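Local coordinates for cell division control protein Cdc48 (Mycobacterium smegmatis, PDB 5E7P), which probably binds and hydrolyses ATP as a member of the AAA ATPase family, and holds ADP at two sites in this crystal, at residues A[244-249]-A[284-289]; A[315-320]-A[356-361]; A[391-396]-A[542-547]; A[576-581]-A[621-626]. All blocks are in the same frame, centred on the assembly; numbering follows the deposited sequence.

Contact 1: A[244-249]-A[284-289]; sequences WLRLSL and CASRRV
Leu245 and Leu249, one turn apart near the C-terminal end of helix 237-249, face the loop 284-289, with CA of Leu245 8.3 Å from CA of Cys284 and CA of Leu249 9.5 Å from CA of Arg287. The loop belongs to the P-loop NTPase fold of the first AAA module. It links helix 276-283, whose N-terminal end binds ADP, to strand 289-293, and makes a type I turn from Cys284 to Arg287. The buried part of the contact is apolar. Leu245 CD1 meets Cys284 SG at 3.6 Å, and strand 361-366 adds Ala362 beside Leu245 and Ile364 beside Cys284. Arg287 makes the rest of the contact, lying against Leu249 and Arg246. Its chain is bent at chi2 (-77°), which brings CD to 3.9 Å from Leu249 CD1. The same methyl sits over one face of the Arg287 guanidinium, as does Leu245 O. At the edge of that group, in its plane, comes Arg246 CG. Two positive charges are close here, and acidic residues of the same helix region answer them. Arg287 NH2 forms a salt bridge with Asp250, and Arg246 NE forms one with Asp242. These partners would ease the repulsion between the guanidinium groups, whose planes are 47° apart. Their closest nitrogens are Arg246 NH1 and Arg287 NH2, separated by 3.8 Å.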
loop_
_atom_site.group_PDB
_atom_site.type_symbol
_atom_site.label_atom_id
_atom_site.label_comp_id
_atom_site.label_asym_id
_atom_site.label_seq_id
_atom_site.Cartn_x
_atom_site.Cartn_y
_atom_site.Cartn_z
ATOM N N TRP A 244 -25.970 -6.468 -4.299
ATOM C CA TRP A 244 -26.417 -5.087 -4.432
ATOM C C TRP A 244 -26.833 -4.777 -5.868
ATOM O O TRP A 244 -27.877 -4.168 -6.103
ATOM C CB TRP A 244 -25.310 -4.127 -4.009
ATOM C CG TRP A 244 -25.099 -4.033 -2.532
ATOM C CD1 TRP A 244 -25.939 -4.471 -1.550
ATOM C CD2 TRP A 244 -23.964 -3.463 -1.867
ATOM N NE1 TRP A 244 -25.399 -4.206 -0.315
ATOM C CE2 TRP A 244 -24.187 -3.587 -0.482
ATOM C CE3 TRP A 244 -22.782 -2.859 -2.312
ATOM C CZ2 TRP A 244 -23.274 -3.126 0.464
ATOM C CZ3 TRP A 244 -21.878 -2.401 -1.372
ATOM C CH2 TRP A 244 -22.128 -2.539 0.000
ATOM N N LEU A 245 -26.001 -5.195 -6.818
ATOM C CA LEU A 245 -26.274 -4.987 -8.234
ATOM C C LEU A 245 -27.561 -5.669 -8.677
ATOM O O LEU A 245 -28.352 -5.094 -9.425
ATOM C CB LEU A 245 -25.115 -5.501 -9.088
ATOM C CG LEU A 245 -23.962 -4.543 -9.374
ATOM C CD1 LEU A 245 -22.926 -5.227 -10.250
ATOM C CD2 LEU A 245 -24.471 -3.264 -10.030
ATOM N N ARG A 246 -27.764 -6.899 -8.221
ATOM C CA ARG A 246 -28.927 -7.671 -8.638
ATOM C C ARG A 246 -30.226 -7.075 -8.108
ATOM O O ARG A 246 -31.219 -7.006 -8.828
ATOM C CB ARG A 246 -28.774 -9.142 -8.243
ATOM C CG ARG A 246 -27.587 -9.806 -8.923
ATOM C CD ARG A 246 -27.599 -11.321 -8.808
ATOM N NE ARG A 246 -26.542 -11.900 -9.637
ATOM C CZ ARG A 246 -26.671 -12.176 -10.931
ATOM N NH1 ARG A 246 -27.819 -11.938 -11.552
ATOM N NH2 ARG A 246 -25.653 -12.693 -11.608
ATOM N N LEU A 247 -30.212 -6.628 -6.857
ATOM C CA LEU A 247 -31.385 -5.990 -6.269
ATOM C C LEU A 247 -31.735 -4.703 -7.008
ATOM O O LEU A 247 -32.899 -4.441 -7.306
ATOM C CB LEU A 247 -31.149 -5.690 -4.789
ATOM C CG LEU A 247 -31.127 -6.892 -3.847
ATOM C CD1 LEU A 247 -30.776 -6.439 -2.449
ATOM C CD2 LEU A 247 -32.469 -7.609 -3.859
ATOM N N SER A 248 -30.717 -3.908 -7.309
ATOM C CA SER A 248 -30.923 -2.638 -7.990
ATOM C C SER A 248 -31.374 -2.819 -9.436
ATOM O O SER A 248 -32.319 -2.172 -9.879
ATOM C CB SER A 248 -29.650 -1.796 -7.944
ATOM O OG SER A 248 -29.835 -0.566 -8.621
ATOM N N LEU A 249 -30.704 -3.705 -10.165
ATOM C CA LEU A 249 -30.923 -3.833 -11.602
ATOM C C LEU A 249 -31.936 -4.901 -12.003
ATOM O O LEU A 249 -32.627 -4.745 -13.009
ATOM C CB LEU A 249 -29.598 -4.096 -12.321
ATOM C CG LEU A 249 -28.515 -3.026 -12.179
ATOM C CD1 LEU A 249 -27.285 -3.398 -12.992
ATOM C CD2 LEU A 249 -29.055 -1.665 -12.595
ATOM N N CYS A 284 -19.653 -7.667 -12.774
ATOM C CA CYS A 284 -20.513 -7.076 -13.793
ATOM C C CYS A 284 -20.436 -7.817 -15.121
ATOM O O CYS A 284 -20.852 -7.286 -16.148
ATOM C CB CYS A 284 -20.130 -5.613 -14.025
ATOM S SG CYS A 284 -20.265 -4.549 -12.576
ATOM N N ALA A 285 -19.905 -9.037 -15.098
ATOM C CA ALA A 285 -19.671 -9.811 -16.318
ATOM C C ALA A 285 -20.904 -9.981 -17.208
ATOM O O ALA A 285 -20.795 -9.955 -18.434
ATOM C CB ALA A 285 -19.080 -11.168 -15.976
ATOM N N SER A 286 -22.070 -10.151 -16.593
ATOM C CA SER A 286 -23.300 -10.358 -17.354
ATOM C C SER A 286 -23.982 -9.041 -17.712
ATOM O O SER A 286 -24.993 -9.031 -18.410
ATOM C CB SER A 286 -24.271 -11.256 -16.584
ATOM O OG SER A 286 -24.726 -10.619 -15.401
ATOM N N ARG A 287 -23.429 -7.934 -17.227
ATOM C CA ARG A 287 -23.967 -6.610 -17.517
ATOM C C ARG A 287 -23.169 -5.978 -18.649
ATOM O O ARG A 287 -22.055 -6.412 -18.948
ATOM C CB ARG A 287 -23.860 -5.707 -16.286
ATOM C CG ARG A 287 -24.207 -6.371 -14.970
ATOM C CD ARG A 287 -25.700 -6.525 -14.802
ATOM N NE ARG A 287 -26.034 -7.228 -13.568
ATOM C CZ ARG A 287 -27.274 -7.513 -13.183
ATOM N NH1 ARG A 287 -28.302 -7.149 -13.937
ATOM N NH2 ARG A 287 -27.486 -8.157 -12.043
ATOM N N ARG A 288 -23.733 -4.953 -19.280
ATOM C CA ARG A 288 -22.945 -4.134 -20.190
ATOM C C ARG A 288 -22.251 -3.051 -19.368
ATOM O O ARG A 288 -22.871 -2.382 -18.537
ATOM C CB ARG A 288 -23.797 -3.545 -21.326
ATOM C CG ARG A 288 -24.690 -2.376 -20.950
ATOM C CD ARG A 288 -25.561 -1.945 -22.126
ATOM N NE ARG A 288 -24.784 -1.485 -23.276
ATOM C CZ ARG A 288 -24.479 -0.214 -23.516
ATOM N NH1 ARG A 288 -23.769 0.104 -24.591
ATOM N NH2 ARG A 288 -24.880 0.738 -22.683
ATOM N N VAL A 289 -20.949 -2.906 -19.570
ATOM C CA VAL A 289 -20.180 -1.984 -18.753
ATOM C C VAL A 289 -19.558 -0.872 -19.579
ATOM O O VAL A 289 -18.857 -1.124 -20.559
ATOM C CB VAL A 289 -19.075 -2.712 -17.967
ATOM C CG1 VAL A 289 -18.361 -1.742 -17.046
ATOM C CG2 VAL A 289 -19.670 -3.854 -17.175
#

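Contact 2: A[315-320]-A[356-361]; sequences AVTESG and VATPGV
Val361 leans its two methyls on the end of helix 302-319, and this is the close-packed side of the contact. Its CG2 lies 3.4 Å from the backbone oxygen Val316 O and 3.8 Å from Gly320 CA. Its CG1 is anti to the backbone N (chi1 171°) and meets both methyls of Val316, CG1 and CG2, each at 4.1 Å. Thr317 and Thr358 belong to the packed part too. They cross at about a right angle, with Thr317 CG2 3.3 Å from Thr358 OG1. Each hydroxyl is bonded within its own helix region, Thr317 OG1 to Val313 O and Thr358 OG1 to Lys354 O. Backbone meets backbone where Gly320 CA is 3.3 Å from Gly360 O. Gly320 leaves the helix with a positive phi of 95°, and a CB there would run into Gly360 O, so this close approach needs glycine. Gly360 also has a positive phi, in the type II turn from Thr358 to Val361.

The contact lies at one end of the parallel strands in the P-loop NTPase fold of the first AAA module. Helix 302-319 leads into strand 321-326, and a beta-alpha-beta crossover through helix 344-356 returns the chain to the neighbouring strand 361-366. A backbone hydrogen bond between Gly360 and Gly321 marks the place where these two strands start to pair.

The solvent side is looser. Ser319 and Glu318 point away from the turn, and Glu318 is not modelled beyond CB. Ala357 and the ring of Pro359 are exposed.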
loop_
_atom_site.group_PDB
_atom_site.type_symbol
_atom_site.label_atom_id
_atom_site.label_comp_id
_atom_site.label_asym_id
_atom_site.label_seq_id
_atom_site.Cartn_x
_atom_site.Cartn_y
_atom_site.Cartn_z
ATOM N N ALA A 315 -23.684 7.309 -22.767
ATOM C CA ALA A 315 -23.601 5.968 -23.335
ATOM C C ALA A 315 -24.206 4.925 -22.398
ATOM O O ALA A 315 -24.860 3.981 -22.845
ATOM C CB ALA A 315 -22.159 5.619 -23.661
ATOM N N VAL A 316 -23.989 5.096 -21.099
ATOM C CA VAL A 316 -24.524 4.157 -20.120
ATOM C C VAL A 316 -26.019 4.380 -19.890
ATOM O O VAL A 316 -26.739 3.455 -19.521
ATOM C CB VAL A 316 -23.757 4.212 -18.774
ATOM C CG1 VAL A 316 -24.139 5.451 -17.979
ATOM C CG2 VAL A 316 -24.020 2.948 -17.961
ATOM N N THR A 317 -26.485 5.604 -20.120
ATOM C CA THR A 317 -27.894 5.930 -19.931
ATOM C C THR A 317 -28.695 5.706 -21.210
ATOM O O THR A 317 -29.920 5.813 -21.209
ATOM C CB THR A 317 -28.088 7.384 -19.455
ATOM O OG1 THR A 317 -27.448 8.282 -20.371
ATOM C CG2 THR A 317 -27.493 7.573 -18.069
ATOM N N GLU A 318 -27.995 5.389 -22.295
ATOM C CA GLU A 318 -28.650 5.116 -23.570
ATOM C C GLU A 318 -29.272 3.725 -23.583
ATOM O O GLU A 318 -30.319 3.512 -24.191
ATOM C CB GLU A 318 -27.661 5.256 -24.729
ATOM N N SER A 319 -28.631 2.780 -22.905
ATOM C CA SER A 319 -29.107 1.402 -22.904
ATOM C C SER A 319 -29.218 0.831 -21.491
ATOM O O SER A 319 -29.858 -0.199 -21.279
ATOM C CB SER A 319 -28.188 0.524 -23.759
ATOM O OG SER A 319 -28.920 -0.494 -24.420
ATOM N N GLY A 320 -28.605 1.505 -20.527
ATOM C CA GLY A 320 -28.582 1.012 -19.162
ATOM C C GLY A 320 -27.313 0.224 -18.905
ATOM O O GLY A 320 -26.502 0.033 -19.809
ATOM N N VAL A 356 -26.552 8.111 -11.937
ATOM C CA VAL A 356 -27.057 7.352 -10.795
ATOM C C VAL A 356 -28.584 7.417 -10.691
ATOM O O VAL A 356 -29.232 6.452 -10.291
ATOM C CB VAL A 356 -26.407 7.840 -9.483
ATOM C CG1 VAL A 356 -26.991 7.119 -8.282
ATOM C CG2 VAL A 356 -24.900 7.639 -9.539
ATOM N N ALA A 357 -29.157 8.551 -11.076
ATOM C CA ALA A 357 -30.603 8.734 -11.005
ATOM C C ALA A 357 -31.340 8.056 -12.163
ATOM O O ALA A 357 -32.570 8.014 -12.180
ATOM C CB ALA A 357 -30.941 10.219 -10.950
ATOM N N THR A 358 -30.587 7.525 -13.123
ATOM C CA THR A 358 -31.176 6.863 -14.282
ATOM C C THR A 358 -31.550 5.410 -13.984
ATOM O O THR A 358 -30.709 4.624 -13.537
ATOM C CB THR A 358 -30.225 6.892 -15.495
ATOM O OG1 THR A 358 -29.829 8.243 -15.769
ATOM C CG2 THR A 358 -30.916 6.315 -16.724
ATOM N N PRO A 359 -32.821 5.051 -14.226
ATOM C CA PRO A 359 -33.304 3.676 -14.057
ATOM C C PRO A 359 -32.537 2.704 -14.953
ATOM O O PRO A 359 -32.316 2.999 -16.131
ATOM C CB PRO A 359 -34.767 3.759 -14.506
ATOM C CG PRO A 359 -35.142 5.194 -14.335
ATOM C CD PRO A 359 -33.898 5.977 -14.619
ATOM N N GLY A 360 -32.133 1.566 -14.394
ATOM C CA GLY A 360 -31.379 0.570 -15.136
ATOM C C GLY A 360 -29.899 0.895 -15.241
ATOM O O GLY A 360 -29.169 0.262 -16.001
ATOM N N VAL A 361 -29.455 1.887 -14.477
ATOM C CA VAL A 361 -28.048 2.273 -14.472
ATOM C C VAL A 361 -27.463 2.205 -13.061
ATOM O O VAL A 361 -28.067 2.689 -12.104
ATOM C CB VAL A 361 -27.849 3.696 -15.041
ATOM C CG1 VAL A 361 -26.412 4.162 -14.834
ATOM C CG2 VAL A 361 -28.217 3.736 -16.515
#

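Contact 3: A[391-396]-A[542-547]; sequences LPDATA and SGRLSV
The N-cap of helix 394-404 is the centre of this contact between the two AAA modules. Asp393 of the first module meets Arg544, in the loop before strand 546-551 of the second. Pro392 next to it lies near Val274 of the first ADP site. Asp393 CG sits between the backbone N and the carbonyl carbon (chi1 58°), and from there the carboxylate reaches two partners. OD1 accepts the capping bond from Ala396 N at 2.8 Å. OD2 accepts from Arg544 NE at 2.6 Å, giving a salt bridge. NE approaches OD2 on its syn side, 30° out of the carboxylate plane, while OD2 lies in the guanidinium plane. A second, weak bond runs from Arg544 NH1 to Asp393 OD1, 3.4 Å long. The positive N-terminal end of the helix may add to the stability of the carboxylate. The backbones also meet. Arg544 N gives a hydrogen bond to Leu391 O at 3.0 Å, nearly along the C=O axis. Gly543 CA makes a CA-H...O contact with that same oxygen at 3.2 Å. Gly543 has a positive phi of 103°, and a CB there would collide with Asp393 CA and Pro392 C, so the close approach needs glycine. On one side, Leu391 packs on Pro271 and Val426. On the other, Ser542 and Leu545 rest on Leu502 of helix 491-506, and Ser546 pairs through its backbone with Pro579 and Leu581 in the sheet.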
loop_
_atom_site.group_PDB
_atom_site.type_symbol
_atom_site.label_atom_id
_atom_site.label_comp_id
_atom_site.label_asym_id
_atom_site.label_seq_id
_atom_site.Cartn_x
_atom_site.Cartn_y
_atom_site.Cartn_z
ATOM N N LEU A 391 -6.123 -7.447 2.145
ATOM C CA LEU A 391 -4.939 -8.183 1.712
ATOM C C LEU A 391 -5.186 -9.677 1.852
ATOM O O LEU A 391 -5.864 -10.112 2.782
ATOM C CB LEU A 391 -3.715 -7.814 2.560
ATOM C CG LEU A 391 -3.083 -6.421 2.490
ATOM C CD1 LEU A 391 -2.089 -6.254 3.627
ATOM C CD2 LEU A 391 -2.402 -6.192 1.156
ATOM N N PRO A 392 -4.627 -10.471 0.927
ATOM C CA PRO A 392 -4.729 -11.928 1.026
ATOM C C PRO A 392 -3.840 -12.475 2.140
ATOM O O PRO A 392 -2.672 -12.091 2.230
ATOM C CB PRO A 392 -4.208 -12.401 -0.336
ATOM C CG PRO A 392 -3.295 -11.309 -0.793
ATOM C CD PRO A 392 -3.913 -10.040 -0.289
ATOM N N ASP A 393 -4.379 -13.356 2.980
ATOM C CA ASP A 393 -3.535 -14.071 3.933
ATOM C C ASP A 393 -2.755 -15.163 3.205
ATOM O O ASP A 393 -2.902 -15.323 1.991
ATOM C CB ASP A 393 -4.344 -14.643 5.105
ATOM C CG ASP A 393 -5.442 -15.602 4.666
ATOM O OD1 ASP A 393 -5.432 -16.079 3.510
ATOM O OD2 ASP A 393 -6.323 -15.891 5.503
ATOM N N ALA A 394 -1.935 -15.908 3.941
ATOM C CA ALA A 394 -1.100 -16.948 3.344
ATOM C C ALA A 394 -1.916 -17.950 2.520
ATOM O O ALA A 394 -1.505 -18.353 1.433
ATOM C CB ALA A 394 -0.294 -17.666 4.419
ATOM N N THR A 395 -3.077 -18.339 3.039
ATOM C CA THR A 395 -3.956 -19.263 2.331
ATOM C C THR A 395 -4.460 -18.651 1.028
ATOM O O THR A 395 -4.395 -19.276 -0.035
ATOM C CB THR A 395 -5.166 -19.662 3.193
ATOM O OG1 THR A 395 -4.708 -20.199 4.439
ATOM C CG2 THR A 395 -6.001 -20.701 2.476
ATOM N N ALA A 396 -4.962 -17.423 1.117
ATOM C CA ALA A 396 -5.454 -16.707 -0.054
ATOM C C ALA A 396 -4.351 -16.495 -1.090
ATOM O O ALA A 396 -4.596 -16.565 -2.294
ATOM C CB ALA A 396 -6.067 -15.378 0.357
ATOM N N SER A 542 -2.090 -8.933 8.550
ATOM C CA SER A 542 -2.308 -10.373 8.646
ATOM C C SER A 542 -3.013 -10.956 7.422
ATOM O O SER A 542 -2.694 -12.063 6.986
ATOM C CB SER A 542 -3.110 -10.698 9.908
ATOM O OG SER A 542 -2.474 -10.183 11.065
ATOM N N GLY A 543 -3.971 -10.212 6.878
ATOM C CA GLY A 543 -4.769 -10.683 5.758
ATOM C C GLY A 543 -6.142 -11.123 6.221
ATOM O O GLY A 543 -6.389 -11.179 7.426
ATOM N N ARG A 544 -7.026 -11.430 5.269
ATOM C CA ARG A 544 -8.393 -11.893 5.548
ATOM C C ARG A 544 -9.078 -11.011 6.592
ATOM O O ARG A 544 -9.752 -11.493 7.502
ATOM C CB ARG A 544 -8.393 -13.364 5.985
ATOM C CG ARG A 544 -9.751 -14.058 5.878
ATOM C CD ARG A 544 -9.633 -15.552 6.120
ATOM N NE ARG A 544 -8.871 -16.216 5.063
ATOM C CZ ARG A 544 -9.398 -16.658 3.923
ATOM N NH1 ARG A 544 -8.630 -17.250 3.016
ATOM N NH2 ARG A 544 -10.695 -16.506 3.688
ATOM N N LEU A 545 -8.884 -9.709 6.448
ATOM C CA LEU A 545 -9.327 -8.744 7.435
ATOM C C LEU A 545 -9.193 -7.356 6.824
ATOM O O LEU A 545 -8.087 -6.859 6.653
ATOM C CB LEU A 545 -8.456 -8.853 8.688
ATOM C CG LEU A 545 -8.513 -7.686 9.672
ATOM C CD1 LEU A 545 -9.906 -7.572 10.260
ATOM C CD2 LEU A 545 -7.466 -7.831 10.764
ATOM N N SER A 546 -10.312 -6.736 6.471
ATOM C CA SER A 546 -10.261 -5.409 5.871
ATOM C C SER A 546 -9.954 -4.352 6.930
ATOM O O SER A 546 -10.554 -4.341 8.005
ATOM C CB SER A 546 -11.561 -5.091 5.125
ATOM O OG SER A 546 -12.689 -5.194 5.976
ATOM N N VAL A 547 -9.005 -3.475 6.628
ATOM C CA VAL A 547 -8.580 -2.447 7.571
ATOM C C VAL A 547 -9.101 -1.075 7.163
ATOM O O VAL A 547 -8.989 -0.673 6.007
ATOM C CB VAL A 547 -7.046 -2.402 7.698
ATOM C CG1 VAL A 547 -6.613 -1.299 8.668
ATOM C CG2 VAL A 547 -6.518 -3.762 8.140
#

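Contact 4: A[576-581]-A[621-626]; sequences DSAPSL and RDVVVL
Leu581 is the apolar centre, its CD1 4.3 Å from both Val624 CB and Leu626 CB. It lies on strand 580-585, beside strand 623-629 in the parallel sheet of the P-loop NTPase fold of the second AAA module. The second of these strands leads to Asn630, which binds ADP. Val624 shares Leu581's face of the sheet, and helix 491-506 covers that face through Val501 and Leu505. Ser580 and Val623 point to the opposite face, where Val623 CG2 meets Ala578 CB at 4.1 Å.

The touching parts of the backbone run 18° apart and are joined by two hydrogen bonds. Ser580 N gives to Asp622 O at 2.8 Å, and Val624 N gives to Ser580 O at 2.9 Å. Three CA-H...O contacts, from Pro579, Val623 and Leu581, add to this ladder. The buried hydroxyl of Ser580 is bonded to Ala574 O.

Toward the polar edge, Ala578 and Pro579 are joined by a cis peptide bond. Ala578 points toward Asp622. Its CB lies 3.5 Å from Asp622 OD2 and 3.9 Å from Asp622 OD1.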
loop_
_atom_site.group_PDB
_atom_site.type_symbol
_atom_site.label_atom_id
_atom_site.label_comp_id
_atom_site.label_asym_id
_atom_site.label_seq_id
_atom_site.Cartn_x
_atom_site.Cartn_y
_atom_site.Cartn_z
ATOM N N ASP A 576 -19.882 -3.098 6.197
ATOM C CA ASP A 576 -20.143 -3.722 4.902
ATOM C C ASP A 576 -18.976 -4.567 4.397
ATOM O O ASP A 576 -19.135 -5.349 3.460
ATOM C CB ASP A 576 -20.507 -2.660 3.857
ATOM C CG ASP A 576 -21.844 -1.991 4.139
ATOM O OD1 ASP A 576 -22.654 -2.561 4.901
ATOM O OD2 ASP A 576 -22.091 -0.898 3.591
ATOM N N SER A 577 -17.811 -4.413 5.016
ATOM C CA SER A 577 -16.608 -5.103 4.556
ATOM C C SER A 577 -16.122 -6.183 5.523
ATOM O O SER A 577 -15.042 -6.740 5.331
ATOM C CB SER A 577 -15.480 -4.098 4.310
ATOM O OG SER A 577 -15.899 -3.065 3.438
ATOM N N ALA A 578 -16.921 -6.469 6.549
ATOM C CA ALA A 578 -16.572 -7.448 7.583
ATOM C C ALA A 578 -16.069 -8.771 7.006
ATOM O O ALA A 578 -16.579 -9.232 5.986
ATOM C CB ALA A 578 -17.765 -7.689 8.489
ATOM N N PRO A 579 -15.071 -9.396 7.659
ATOM C CA PRO A 579 -14.418 -9.015 8.922
ATOM C C PRO A 579 -13.544 -7.764 8.816
ATOM O O PRO A 579 -12.719 -7.649 7.905
ATOM C CB PRO A 579 -13.560 -10.241 9.254
ATOM C CG PRO A 579 -13.289 -10.871 7.940
ATOM C CD PRO A 579 -14.534 -10.663 7.132
ATOM N N SER A 580 -13.727 -6.836 9.751
ATOM C CA SER A 580 -13.092 -5.527 9.651
ATOM C C SER A 580 -12.444 -5.067 10.949
ATOM O O SER A 580 -12.962 -5.310 12.039
ATOM C CB SER A 580 -14.111 -4.470 9.205
ATOM O OG SER A 580 -14.678 -4.787 7.944
ATOM N N LEU A 581 -11.312 -4.388 10.812
ATOM C CA LEU A 581 -10.691 -3.676 11.918
ATOM C C LEU A 581 -10.848 -2.181 11.686
ATOM O O LEU A 581 -10.531 -1.672 10.607
ATOM C CB LEU A 581 -9.207 -4.026 12.028
ATOM C CG LEU A 581 -8.384 -3.187 13.010
ATOM C CD1 LEU A 581 -8.917 -3.335 14.425
ATOM C CD2 LEU A 581 -6.912 -3.570 12.951
ATOM N N ARG A 621 -19.752 -9.336 15.608
ATOM C CA ARG A 621 -18.666 -10.272 15.880
ATOM C C ARG A 621 -17.533 -10.179 14.866
ATOM O O ARG A 621 -16.411 -10.599 15.141
ATOM C CB ARG A 621 -19.196 -11.705 15.931
ATOM C CG ARG A 621 -20.156 -11.953 17.079
ATOM C CD ARG A 621 -20.328 -13.436 17.366
ATOM N NE ARG A 621 -21.020 -13.649 18.632
ATOM C CZ ARG A 621 -20.402 -13.831 19.792
ATOM N NH1 ARG A 621 -19.077 -13.842 19.840
ATOM N NH2 ARG A 621 -21.109 -14.012 20.899
ATOM N N ASP A 622 -17.830 -9.630 13.694
ATOM C CA ASP A 622 -16.845 -9.543 12.624
ATOM C C ASP A 622 -16.285 -8.131 12.458
ATOM O O ASP A 622 -15.651 -7.819 11.454
ATOM C CB ASP A 622 -17.440 -10.047 11.305
ATOM C CG ASP A 622 -18.893 -9.637 11.121
ATOM O OD1 ASP A 622 -19.375 -8.767 11.878
ATOM O OD2 ASP A 622 -19.554 -10.186 10.213
ATOM N N VAL A 623 -16.521 -7.275 13.447
ATOM C CA VAL A 623 -15.961 -5.927 13.425
ATOM C C VAL A 623 -15.341 -5.568 14.769
ATOM O O VAL A 623 -16.004 -5.630 15.804
ATOM C CB VAL A 623 -17.023 -4.861 13.059
ATOM C CG1 VAL A 623 -16.407 -3.473 13.083
ATOM C CG2 VAL A 623 -17.636 -5.148 11.695
ATOM N N VAL A 624 -14.065 -5.196 14.751
ATOM C CA VAL A 624 -13.384 -4.736 15.957
ATOM C C VAL A 624 -12.968 -3.279 15.790
ATOM O O VAL A 624 -12.493 -2.878 14.727
ATOM C CB VAL A 624 -12.132 -5.577 16.266
ATOM C CG1 VAL A 624 -11.509 -5.139 17.580
ATOM C CG2 VAL A 624 -12.483 -7.043 16.322
ATOM N N VAL A 625 -13.159 -2.487 16.840
ATOM C CA VAL A 625 -12.730 -1.096 16.827
ATOM C C VAL A 625 -11.604 -0.873 17.832
ATOM O O VAL A 625 -11.695 -1.284 18.988
ATOM C CB VAL A 625 -13.907 -0.131 17.107
ATOM C CG1 VAL A 625 -14.675 -0.558 18.359
ATOM C CG2 VAL A 625 -13.409 1.307 17.220
ATOM N N LEU A 626 -10.532 -0.233 17.379
ATOM C CA LEU A 626 -9.387 0.039 18.237
ATOM C C LEU A 626 -8.973 1.503 18.144
ATOM O O LEU A 626 -8.731 2.021 17.054
ATOM C CB LEU A 626 -8.216 -0.870 17.859
ATOM C CG LEU A 626 -6.936 -0.802 18.696
ATOM C CD1 LEU A 626 -6.296 -2.185 18.783
ATOM C CD2 LEU A 626 -5.944 0.211 18.124
#

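How the contacts relate
The contacts come in series along the chain, each closing before the next opens. Contacts 1 and 2 share the sheet of the first AAA module, and their centres are 12 Å apart. Arg288 links them, probably by a hydrogen bond from NH2 to Ala315 O. Contacts 3 and 4 are 13 Å apart and meet where strands 546-551 and 580-585 lie side by side. Ser546 OG probably bonds to Ser580 OG there. Contact 3 joins helix 394-404 to the second module, so it is part of the interface between the two modules. The centres of contacts 1 and 4 are 27 Å apart, yet Trp244 packs against Asp576, another point where the modules touch.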